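PDB 1G0D: protein-glutamine gamma-glutamyltransferase from Pagrus major, which probably catalyses the calcium-dependent cross-linking of peptide-bound glutamine to lysine and other primary amines. Local coordinates for residues Ser129-Phe134 against Tyr183-Cys188; Cys188-Asp193 against Gln257-Ala262; Cys371-Ile376 against Leu438-Pro443. One frame throughout, in Å; residues are numbered along the deposited sequence.

Contact 1: Ser129-Phe134 against Tyr183-Cys188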
loop_
_atom_site.group_PDB
_atom_site.type_symbol
_atom_site.label_atom_id
_atom_site.label_comp_id
_atom_site.label_asym_id
_atom_site.label_seq_id
_atom_site.Cartn_x
_atom_site.Cartn_y
_atom_site.Cartn_z
ATOM N N SER A 129 28.983 14.596 2.579
ATOM C CA SER A 129 28.068 13.758 1.845
ATOM C C SER A 129 26.675 14.341 1.772
ATOM O O SER A 129 26.320 15.264 2.510
ATOM C CB SER A 129 28.029 12.376 2.482
ATOM O OG SER A 129 27.284 12.448 3.674
ATOM N N PHE A 130 25.897 13.806 0.849
ATOM C CA PHE A 130 24.529 14.248 0.669
ATOM C C PHE A 130 23.737 13.103 0.017
ATOM O O PHE A 130 24.329 12.138 -0.498
ATOM C CB PHE A 130 24.484 15.559 -0.167
ATOM C CG PHE A 130 24.993 15.424 -1.594
ATOM C CD1 PHE A 130 24.155 14.945 -2.619
ATOM C CD2 PHE A 130 26.308 15.749 -1.910
ATOM C CE1 PHE A 130 24.619 14.788 -3.913
ATOM C CE2 PHE A 130 26.771 15.590 -3.207
ATOM C CZ PHE A 130 25.926 15.108 -4.208
ATOM N N HIS A 131 22.415 13.187 0.070
ATOM C CA HIS A 131 21.573 12.168 -0.520
ATOM C C HIS A 131 20.814 12.722 -1.701
ATOM O O HIS A 131 20.442 13.883 -1.718
ATOM C CB HIS A 131 20.590 11.669 0.505
ATOM C CG HIS A 131 21.190 10.754 1.516
ATOM N ND1 HIS A 131 21.690 11.204 2.717
ATOM C CD2 HIS A 131 21.324 9.410 1.531
ATOM C CE1 HIS A 131 22.105 10.174 3.430
ATOM N NE2 HIS A 131 21.894 9.073 2.732
ATOM N N MET A 132 20.572 11.884 -2.688
ATOM C CA MET A 132 19.865 12.314 -3.877
ATOM C C MET A 132 18.617 11.458 -4.114
ATOM O O MET A 132 18.701 10.230 -4.161
ATOM C CB MET A 132 20.796 12.214 -5.076
ATOM C CG MET A 132 20.125 12.541 -6.383
ATOM S SD MET A 132 20.214 14.304 -6.754
ATOM C CE MET A 132 21.946 14.494 -7.135
ATOM N N LEU A 133 17.474 12.120 -4.267
ATOM C CA LEU A 133 16.173 11.482 -4.496
ATOM C C LEU A 133 15.616 11.789 -5.913
ATOM O O LEU A 133 16.187 12.562 -6.667
ATOM C CB LEU A 133 15.164 11.996 -3.459
ATOM C CG LEU A 133 15.258 11.703 -1.958
ATOM C CD1 LEU A 133 16.439 10.840 -1.599
ATOM C CD2 LEU A 133 15.309 12.991 -1.269
ATOM N N PHE A 134 14.484 11.181 -6.253
ATOM C CA PHE A 134 13.840 11.388 -7.542
ATOM C C PHE A 134 13.200 12.788 -7.482
ATOM O O PHE A 134 12.857 13.267 -6.409
ATOM C CB PHE A 134 12.762 10.305 -7.750
ATOM C CG PHE A 134 13.315 8.979 -8.205
ATOM C CD1 PHE A 134 13.397 7.899 -7.327
ATOM C CD2 PHE A 134 13.806 8.820 -9.492
ATOM C CE1 PHE A 134 13.974 6.687 -7.730
ATOM C CE2 PHE A 134 14.387 7.609 -9.906
ATOM C CZ PHE A 134 14.474 6.550 -9.031
ATOM N N TYR A 183 15.057 9.006 10.003
ATOM C CA TYR A 183 15.801 7.894 9.428
ATOM C C TYR A 183 15.112 6.976 8.430
ATOM O O TYR A 183 15.728 6.070 7.867
ATOM C CB TYR A 183 16.410 7.074 10.559
ATOM C CG TYR A 183 17.058 7.945 11.602
ATOM C CD1 TYR A 183 16.655 7.889 12.929
ATOM C CD2 TYR A 183 18.034 8.873 11.252
ATOM C CE1 TYR A 183 17.198 8.735 13.877
ATOM C CE2 TYR A 183 18.585 9.725 12.189
ATOM C CZ TYR A 183 18.160 9.651 13.500
ATOM O OH TYR A 183 18.687 10.506 14.437
ATOM N N VAL A 184 13.841 7.219 8.170
ATOM C CA VAL A 184 13.144 6.376 7.218
ATOM C C VAL A 184 13.793 6.489 5.823
ATOM O O VAL A 184 13.688 5.564 5.002
ATOM C CB VAL A 184 11.683 6.755 7.162
ATOM C CG1 VAL A 184 11.061 6.200 5.905
ATOM C CG2 VAL A 184 10.983 6.242 8.433
ATOM N N MET A 185 14.463 7.612 5.547
ATOM C CA MET A 185 15.100 7.764 4.257
ATOM C C MET A 185 16.327 6.858 4.219
ATOM O O MET A 185 16.601 6.184 3.229
ATOM C CB MET A 185 15.531 9.213 4.038
ATOM C CG MET A 185 16.355 9.419 2.773
ATOM S SD MET A 185 17.253 10.957 2.708
ATOM C CE MET A 185 18.538 10.646 3.978
ATOM N N ASP A 186 17.073 6.841 5.304
ATOM C CA ASP A 186 18.267 6.026 5.362
ATOM C C ASP A 186 17.977 4.543 5.217
ATOM O O ASP A 186 18.775 3.809 4.602
ATOM C CB ASP A 186 18.959 6.283 6.664
ATOM C CG ASP A 186 19.303 7.709 6.834
ATOM O OD1 ASP A 186 20.500 7.989 6.687
ATOM O OD2 ASP A 186 18.395 8.539 7.107
ATOM N N ILE A 187 16.857 4.106 5.801
ATOM C CA ILE A 187 16.438 2.706 5.721
ATOM C C ILE A 187 15.954 2.383 4.302
ATOM O O ILE A 187 16.075 1.251 3.832
ATOM C CB ILE A 187 15.270 2.383 6.667
ATOM C CG1 ILE A 187 15.669 2.581 8.130
ATOM C CG2 ILE A 187 14.884 0.955 6.482
ATOM C CD1 ILE A 187 14.509 2.783 9.082
ATOM N N CYS A 188 15.376 3.367 3.620
ATOM C CA CYS A 188 14.910 3.133 2.272
ATOM C C CYS A 188 16.103 2.743 1.414
ATOM O O CYS A 188 16.001 1.762 0.700
ATOM C CB CYS A 188 14.206 4.364 1.725
ATOM S SG CYS A 188 12.566 4.580 2.405
#

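Contact 2: Cys188-Asp193 against Gln257-Ala262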
loop_
_atom_site.group_PDB
_atom_site.type_symbol
_atom_site.label_atom_id
_atom_site.label_comp_id
_atom_site.label_asym_id
_atom_site.label_seq_id
_atom_site.Cartn_x
_atom_site.Cartn_y
_atom_site.Cartn_z
ATOM N N CYS A 188 15.376 3.367 3.620
ATOM C CA CYS A 188 14.910 3.133 2.272
ATOM C C CYS A 188 16.103 2.743 1.414
ATOM O O CYS A 188 16.001 1.762 0.700
ATOM C CB CYS A 188 14.206 4.364 1.725
ATOM S SG CYS A 188 12.566 4.580 2.405
ATOM N N PHE A 189 17.224 3.476 1.489
ATOM C CA PHE A 189 18.451 3.140 0.724
ATOM C C PHE A 189 19.073 1.838 1.217
ATOM O O PHE A 189 19.832 1.211 0.497
ATOM C CB PHE A 189 19.516 4.247 0.816
ATOM C CG PHE A 189 19.227 5.443 -0.061
ATOM C CD1 PHE A 189 18.890 6.673 0.504
ATOM C CD2 PHE A 189 19.176 5.312 -1.445
ATOM C CE1 PHE A 189 18.494 7.749 -0.296
ATOM C CE2 PHE A 189 18.782 6.383 -2.254
ATOM C CZ PHE A 189 18.435 7.603 -1.681
ATOM N N GLU A 190 18.744 1.435 2.442
ATOM C CA GLU A 190 19.237 0.182 3.022
ATOM C C GLU A 190 18.503 -1.007 2.381
ATOM O O GLU A 190 19.051 -2.094 2.185
ATOM C CB GLU A 190 18.973 0.186 4.523
ATOM C CG GLU A 190 19.875 -0.752 5.273
ATOM C CD GLU A 190 19.530 -0.897 6.742
ATOM O OE1 GLU A 190 20.203 -1.725 7.378
ATOM O OE2 GLU A 190 18.611 -0.219 7.266
ATOM N N VAL A 191 17.229 -0.806 2.084
ATOM C CA VAL A 191 16.442 -1.836 1.435
ATOM C C VAL A 191 17.041 -2.035 0.035
ATOM O O VAL A 191 17.106 -3.144 -0.474
ATOM C CB VAL A 191 14.959 -1.392 1.282
ATOM C CG1 VAL A 191 14.180 -2.425 0.481
ATOM C CG2 VAL A 191 14.322 -1.207 2.657
ATOM N N LEU A 192 17.505 -0.955 -0.584
ATOM C CA LEU A 192 18.061 -1.065 -1.925
ATOM C C LEU A 192 19.430 -1.734 -1.827
ATOM O O LEU A 192 19.853 -2.458 -2.738
ATOM C CB LEU A 192 18.190 0.335 -2.557
ATOM C CG LEU A 192 16.987 1.037 -3.250
ATOM C CD1 LEU A 192 17.364 2.446 -3.718
ATOM C CD2 LEU A 192 16.512 0.197 -4.444
ATOM N N ASP A 193 20.113 -1.521 -0.700
ATOM C CA ASP A 193 21.463 -2.072 -0.491
ATOM C C ASP A 193 21.536 -3.542 -0.121
ATOM O O ASP A 193 22.599 -4.151 -0.209
ATOM C CB ASP A 193 22.199 -1.290 0.601
ATOM C CG ASP A 193 22.567 0.130 0.183
ATOM O OD1 ASP A 193 22.958 0.924 1.070
ATOM O OD2 ASP A 193 22.465 0.458 -1.020
ATOM N N GLN A 257 11.672 0.401 10.971
ATOM C CA GLN A 257 12.694 0.535 11.998
ATOM C C GLN A 257 13.034 -0.848 12.567
ATOM O O GLN A 257 14.198 -1.139 12.850
ATOM C CB GLN A 257 12.249 1.496 13.114
ATOM C CG GLN A 257 11.907 2.936 12.679
ATOM C CD GLN A 257 13.133 3.821 12.286
ATOM O OE1 GLN A 257 14.269 3.341 12.181
ATOM N NE2 GLN A 257 12.889 5.124 12.068
ATOM N N GLN A 258 12.026 -1.708 12.701
ATOM C CA GLN A 258 12.209 -3.064 13.234
ATOM C C GLN A 258 13.079 -3.930 12.322
ATOM O O GLN A 258 13.966 -4.630 12.790
ATOM C CB GLN A 258 10.845 -3.715 13.427
ATOM C CG GLN A 258 10.872 -5.000 14.219
ATOM C CD GLN A 258 9.466 -5.562 14.536
ATOM O OE1 GLN A 258 9.202 -6.750 14.279
ATOM N NE2 GLN A 258 8.571 -4.717 15.102
ATOM N N TRP A 259 12.793 -3.889 11.019
ATOM C CA TRP A 259 13.549 -4.609 9.992
ATOM C C TRP A 259 15.054 -4.207 10.014
ATOM O O TRP A 259 15.953 -5.044 9.960
ATOM C CB TRP A 259 12.955 -4.270 8.619
ATOM C CG TRP A 259 13.754 -4.779 7.468
ATOM C CD1 TRP A 259 13.709 -6.038 6.941
ATOM C CD2 TRP A 259 14.702 -4.040 6.662
ATOM N NE1 TRP A 259 14.564 -6.139 5.857
ATOM C CE2 TRP A 259 15.186 -4.932 5.665
ATOM C CE3 TRP A 259 15.184 -2.723 6.684
ATOM C CZ2 TRP A 259 16.126 -4.542 4.705
ATOM C CZ3 TRP A 259 16.120 -2.337 5.723
ATOM C CH2 TRP A 259 16.576 -3.247 4.747
ATOM N N SER A 260 15.325 -2.910 10.063
ATOM C CA SER A 260 16.692 -2.438 10.090
ATOM C C SER A 260 17.331 -2.659 11.457
ATOM O O SER A 260 18.441 -3.139 11.564
ATOM C CB SER A 260 16.724 -0.960 9.765
ATOM O OG SER A 260 18.029 -0.469 9.966
ATOM N N LYS A 261 16.627 -2.271 12.509
ATOM C CA LYS A 261 17.135 -2.442 13.858
ATOM C C LYS A 261 17.636 -3.860 14.080
ATOM O O LYS A 261 18.711 -4.042 14.631
ATOM C CB LYS A 261 16.041 -2.139 14.882
ATOM C CG LYS A 261 16.346 -0.994 15.819
ATOM C CD LYS A 261 16.473 0.324 15.059
ATOM C CE LYS A 261 16.044 1.492 15.923
ATOM N NZ LYS A 261 14.589 1.383 16.187
ATOM N N ALA A 262 16.843 -4.858 13.662
ATOM C CA ALA A 262 17.168 -6.293 13.815
ATOM C C ALA A 262 18.233 -6.826 12.889
ATOM O O ALA A 262 18.444 -8.020 12.855
ATOM C CB ALA A 262 15.922 -7.133 13.621
HETATM O O HOH W 1 20.259 -2.612 9.959
#

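Contact 3: Cys371-Ile376 against Leu438-Pro443. With SO4 (sulfate ion), chain B.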
loop_
_atom_site.group_PDB
_atom_site.type_symbol
_atom_site.label_atom_id
_atom_site.label_comp_id
_atom_site.label_asym_id
_atom_site.label_seq_id
_atom_site.Cartn_x
_atom_site.Cartn_y
_atom_site.Cartn_z
ATOM N N CYS A 371 3.812 -2.440 -14.146
ATOM C CA CYS A 371 2.948 -2.672 -15.304
ATOM C C CYS A 371 2.051 -1.466 -15.624
ATOM O O CYS A 371 1.289 -1.011 -14.790
ATOM C CB CYS A 371 2.045 -3.905 -15.062
ATOM S SG CYS A 371 0.903 -4.169 -16.431
ATOM N N PRO A 372 2.111 -0.956 -16.860
ATOM C CA PRO A 372 1.268 0.181 -17.197
ATOM C C PRO A 372 -0.189 -0.075 -16.921
ATOM O O PRO A 372 -0.740 -1.029 -17.432
ATOM C CB PRO A 372 1.505 0.350 -18.688
ATOM C CG PRO A 372 2.907 -0.156 -18.893
ATOM C CD PRO A 372 2.938 -1.367 -18.011
ATOM N N VAL A 373 -0.827 0.757 -16.119
ATOM C CA VAL A 373 -2.258 0.592 -15.904
ATOM C C VAL A 373 -2.996 0.737 -17.270
ATOM O O VAL A 373 -4.113 0.248 -17.450
ATOM C CB VAL A 373 -2.797 1.672 -14.974
ATOM C CG1 VAL A 373 -4.287 1.545 -14.847
ATOM C CG2 VAL A 373 -2.128 1.576 -13.650
ATOM N N ALA A 374 -2.363 1.415 -18.231
ATOM C CA ALA A 374 -2.954 1.619 -19.564
ATOM C C ALA A 374 -2.940 0.356 -20.391
ATOM O O ALA A 374 -3.808 0.182 -21.246
ATOM C CB ALA A 374 -2.213 2.705 -20.317
ATOM N N ALA A 375 -1.943 -0.505 -20.152
ATOM C CA ALA A 375 -1.815 -1.774 -20.864
ATOM C C ALA A 375 -2.935 -2.646 -20.358
ATOM O O ALA A 375 -3.442 -3.493 -21.074
ATOM C CB ALA A 375 -0.486 -2.429 -20.575
ATOM N N ILE A 376 -3.330 -2.448 -19.115
ATOM C CA ILE A 376 -4.440 -3.232 -18.582
ATOM C C ILE A 376 -5.734 -2.747 -19.251
ATOM O O ILE A 376 -6.479 -3.535 -19.852
ATOM C CB ILE A 376 -4.563 -3.086 -17.028
ATOM C CG1 ILE A 376 -3.257 -3.540 -16.344
ATOM C CG2 ILE A 376 -5.744 -3.889 -16.523
ATOM C CD1 ILE A 376 -2.842 -4.926 -16.712
ATOM N N LEU A 438 -12.638 2.888 -13.798
ATOM C CA LEU A 438 -12.522 3.137 -15.218
ATOM C C LEU A 438 -11.075 3.336 -15.753
ATOM O O LEU A 438 -10.868 3.265 -16.949
ATOM C CB LEU A 438 -13.417 4.310 -15.584
ATOM C CG LEU A 438 -13.440 4.497 -17.092
ATOM C CD1 LEU A 438 -14.258 3.425 -17.742
ATOM C CD2 LEU A 438 -14.022 5.833 -17.407
ATOM N N HIS A 439 -10.080 3.588 -14.893
ATOM C CA HIS A 439 -8.687 3.747 -15.362
ATOM C C HIS A 439 -8.239 2.350 -15.769
ATOM O O HIS A 439 -7.302 2.167 -16.558
ATOM C CB HIS A 439 -7.700 4.110 -14.248
ATOM C CG HIS A 439 -7.912 5.434 -13.602
ATOM N ND1 HIS A 439 -8.907 6.311 -13.975
ATOM C CD2 HIS A 439 -7.236 6.036 -12.592
ATOM C CE1 HIS A 439 -8.844 7.397 -13.219
ATOM N NE2 HIS A 439 -7.836 7.259 -12.376
ATOM N N TYR A 440 -8.863 1.365 -15.127
ATOM C CA TYR A 440 -8.518 -0.025 -15.351
ATOM C C TYR A 440 -9.359 -0.709 -16.353
ATOM O O TYR A 440 -8.846 -1.520 -17.107
ATOM C CB TYR A 440 -8.576 -0.821 -14.058
ATOM C CG TYR A 440 -7.403 -0.526 -13.174
ATOM C CD1 TYR A 440 -7.480 0.445 -12.178
ATOM C CD2 TYR A 440 -6.215 -1.225 -13.325
ATOM C CE1 TYR A 440 -6.406 0.705 -11.353
ATOM C CE2 TYR A 440 -5.126 -0.977 -12.507
ATOM C CZ TYR A 440 -5.227 -0.014 -11.520
ATOM O OH TYR A 440 -4.156 0.193 -10.681
ATOM N N LYS A 441 -10.650 -0.403 -16.395
ATOM C CA LYS A 441 -11.448 -1.111 -17.369
ATOM C C LYS A 441 -12.631 -0.394 -17.971
ATOM O O LYS A 441 -13.256 0.436 -17.337
ATOM C CB LYS A 441 -11.908 -2.449 -16.777
ATOM C CG LYS A 441 -12.256 -2.428 -15.306
ATOM C CD LYS A 441 -12.058 -3.796 -14.738
ATOM C CE LYS A 441 -13.382 -4.413 -14.326
ATOM N NZ LYS A 441 -13.475 -5.808 -14.861
ATOM N N TYR A 442 -12.938 -0.744 -19.210
ATOM C CA TYR A 442 -14.038 -0.142 -19.902
ATOM C C TYR A 442 -15.271 -0.630 -19.206
ATOM O O TYR A 442 -15.273 -1.717 -18.670
ATOM C CB TYR A 442 -14.000 -0.584 -21.324
ATOM C CG TYR A 442 -12.980 0.207 -22.070
ATOM C CD1 TYR A 442 -13.214 1.545 -22.361
ATOM C CD2 TYR A 442 -11.813 -0.378 -22.535
ATOM C CE1 TYR A 442 -12.321 2.279 -23.099
ATOM C CE2 TYR A 442 -10.914 0.349 -23.277
ATOM C CZ TYR A 442 -11.177 1.686 -23.561
ATOM O OH TYR A 442 -10.291 2.442 -24.302
ATOM N N PRO A 443 -16.346 0.167 -19.203
ATOM C CA PRO A 443 -17.572 -0.246 -18.524
ATOM C C PRO A 443 -18.056 -1.577 -19.018
ATOM O O PRO A 443 -17.906 -1.910 -20.185
ATOM C CB PRO A 443 -18.554 0.883 -18.808
ATOM C CG PRO A 443 -17.936 1.678 -19.900
ATOM C CD PRO A 443 -16.479 1.472 -19.867
HETATM S S SO4 B . -5.375 10.330 -12.006
HETATM O O1 SO4 B . -5.178 9.250 -12.849
HETATM O O2 SO4 B . -4.110 10.894 -11.720
HETATM O O3 SO4 B . -6.033 11.234 -12.836
HETATM O O4 SO4 B . -6.218 9.949 -10.906
HETATM O O HOH W 2 -8.792 -4.268 -18.596
#

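Contact 1: Ser129-Phe134 against Tyr183-Cys188
Strand 129-133, through His131, passes helix 184-188, through Met185 in its first turn; the short axes are 10.9 Å apart at 75°, and the closest CA atoms are those of His131 and Asp186. With the backbones this far apart, the gap is bridged by side chains, above all by one methionine lying against one imidazole. Met185 sends CG away from its backbone N, runs on nearly straight to SD and then bends at its last torsion (chi3 71°), which lays the methyl group on the ring instead of past it. CE sits almost over the centre of one face of His131, 3.5 Å from the ring centroid and 14° off the normal, a CH-pi contact whose nearest ring atom is ND1, 3.4 Å from CE. The sulfur follows over the same ring, SD standing 4.5 Å from the centroid of His131, so the contact is Met-aromatic as well. Leu133 adds a looser apolar contact at the sulfur, its CD1 4.4 Å from Met185 SD.

Asp186 approaches the imidazole obliquely, with OD1 4.2 Å from His131 CE1. The carboxylate is engaged chiefly by Arg31, which forms a salt bridge with its OD2; the acid could favour protonation of His131, though that salt bridge probably blunts the effect. His107 stacks on the His131 ring, and Ile33 and Cys285 also touch Met185.

What results is strand-to-helix packing between two parts of the transglutaminase fold: the end of strand 121-133, in the sheet of the N-terminal beta-sandwich, meets a helix that packs against helices 253-261 and 272-286, the latter beginning at the catalytic Cys272.

Contact 2: Cys188-Asp193 against Gln257-Ala262
Glu190 and Ser260 face each other where two helices of the transglutaminase fold, 184-193 and 253-261, pack at 54° with their short axes 10.9 Å apart. The interface pairs a polar grip with packing against an indole. Glu190 reaches across because its chain is extended throughout: CG is anti to the backbone N (chi1 -158°), and the carbons beyond continue straight. Its OE2 accepts a 2.8 Å hydrogen bond from Ser260 OG, using the syn lone pair, the one on the side of OE1.

Beside this bond lies Trp259, whose indole runs past the Glu190 chain in the opposite direction. Its six-membered ring is inclined 65° to the carboxylate plane, and CZ3 comes within 3.6 Å of Glu190 OE2. The far end of the indole meets Val191 in an oblique crossing. There the CG2 branch, which lies beside the valine's own backbone N, approaches Trp259 CH2 to 3.7 Å, while the backbone CA of Val191 is just as near to that ring carbon. At the other end of the indole, NE1 donates to the carbonyl of Arg229, which helps fix the ring's orientation. Ile219 and Met222 of helix 212-223 also pack on Val191.

The second carboxylate oxygen is tied by water: a single molecule donates to Glu190 OE1 at 2.7 Å and to the backbone oxygen Ser260 O at 2.5 Å, a doubtfully short distance.

Contact 3: Cys371-Ile376 against Leu438-Pro443
Apolar packing carries most of the contact between Val373 and Tyr440, where the start of helix 373-378 meets the weakly bonded helical turn about 438-440. The two side chains cross at about a right angle. Val373 CG1, anti to its own backbone N (chi1 176°), is the branch that lands on the phenol: it stands 3.7 Å from the ring centroid of Tyr440, 17° off the normal, in a CH-pi contact displaced toward the CE2 rim. The other methyl, CG2, follows the ring toward its hydroxyl, 3.9 Å from Tyr440 OH. Ile376 takes the edge: its CG2 lies near the ring plane, 4.2 Å from Tyr440 CD2. Face and edge of one aromatic ring are thus met by two residues one helical turn apart.

Polar links across the contact run through solvent. One water donates to Ile376 O at 2.7 Å and to Tyr440 O at 3.1 Å, joining the two main chains. The phenol hydroxyl is hydrogen-bonded to Trp334 NE1, which helps to hold the ring in place.

At the exposed margin a sulfate, probably from the crystallisation liquor, takes a weak 3.5 Å hydrogen bond at its O4 from His439 NE2, and Arg291 and Trp351 bind the same anion.

Val353 of strand 350-355 packs on Val373 and Tyr440, and helix 387-395 packs on Ile376. That helix ends at Asn395, a probable calcium ligand by similarity, to which Lys441 NZ is hydrogen-bonded. The contact joins helix 373-378, which follows edge strand 368-372, to the segment leading into helix 447-456.

From the N terminus, contact 1 comes first, closing a loop of 48 residues between strand 121-133 and helix 184-193. Contact 2 starts on that helix at the shared Cys188 and closes a longer loop of 63 residues, 28 of them helical, to helix 253-261. The two neither nest nor cross, and they touch: Ile187 packs on Gln257 and Trp259, while Phe189 reaches back to Met132 and His131. Helix 184-193 ties the N-terminal sandwich to the helices of the catalytic core. Contact 3 follows, closing a 61-residue loop on the opposite side of the chain's centre from contact 2; it joins helix 373-378, after strand 368-372, to the helical turn about 438-440, its centre about 33 Å from both other centres.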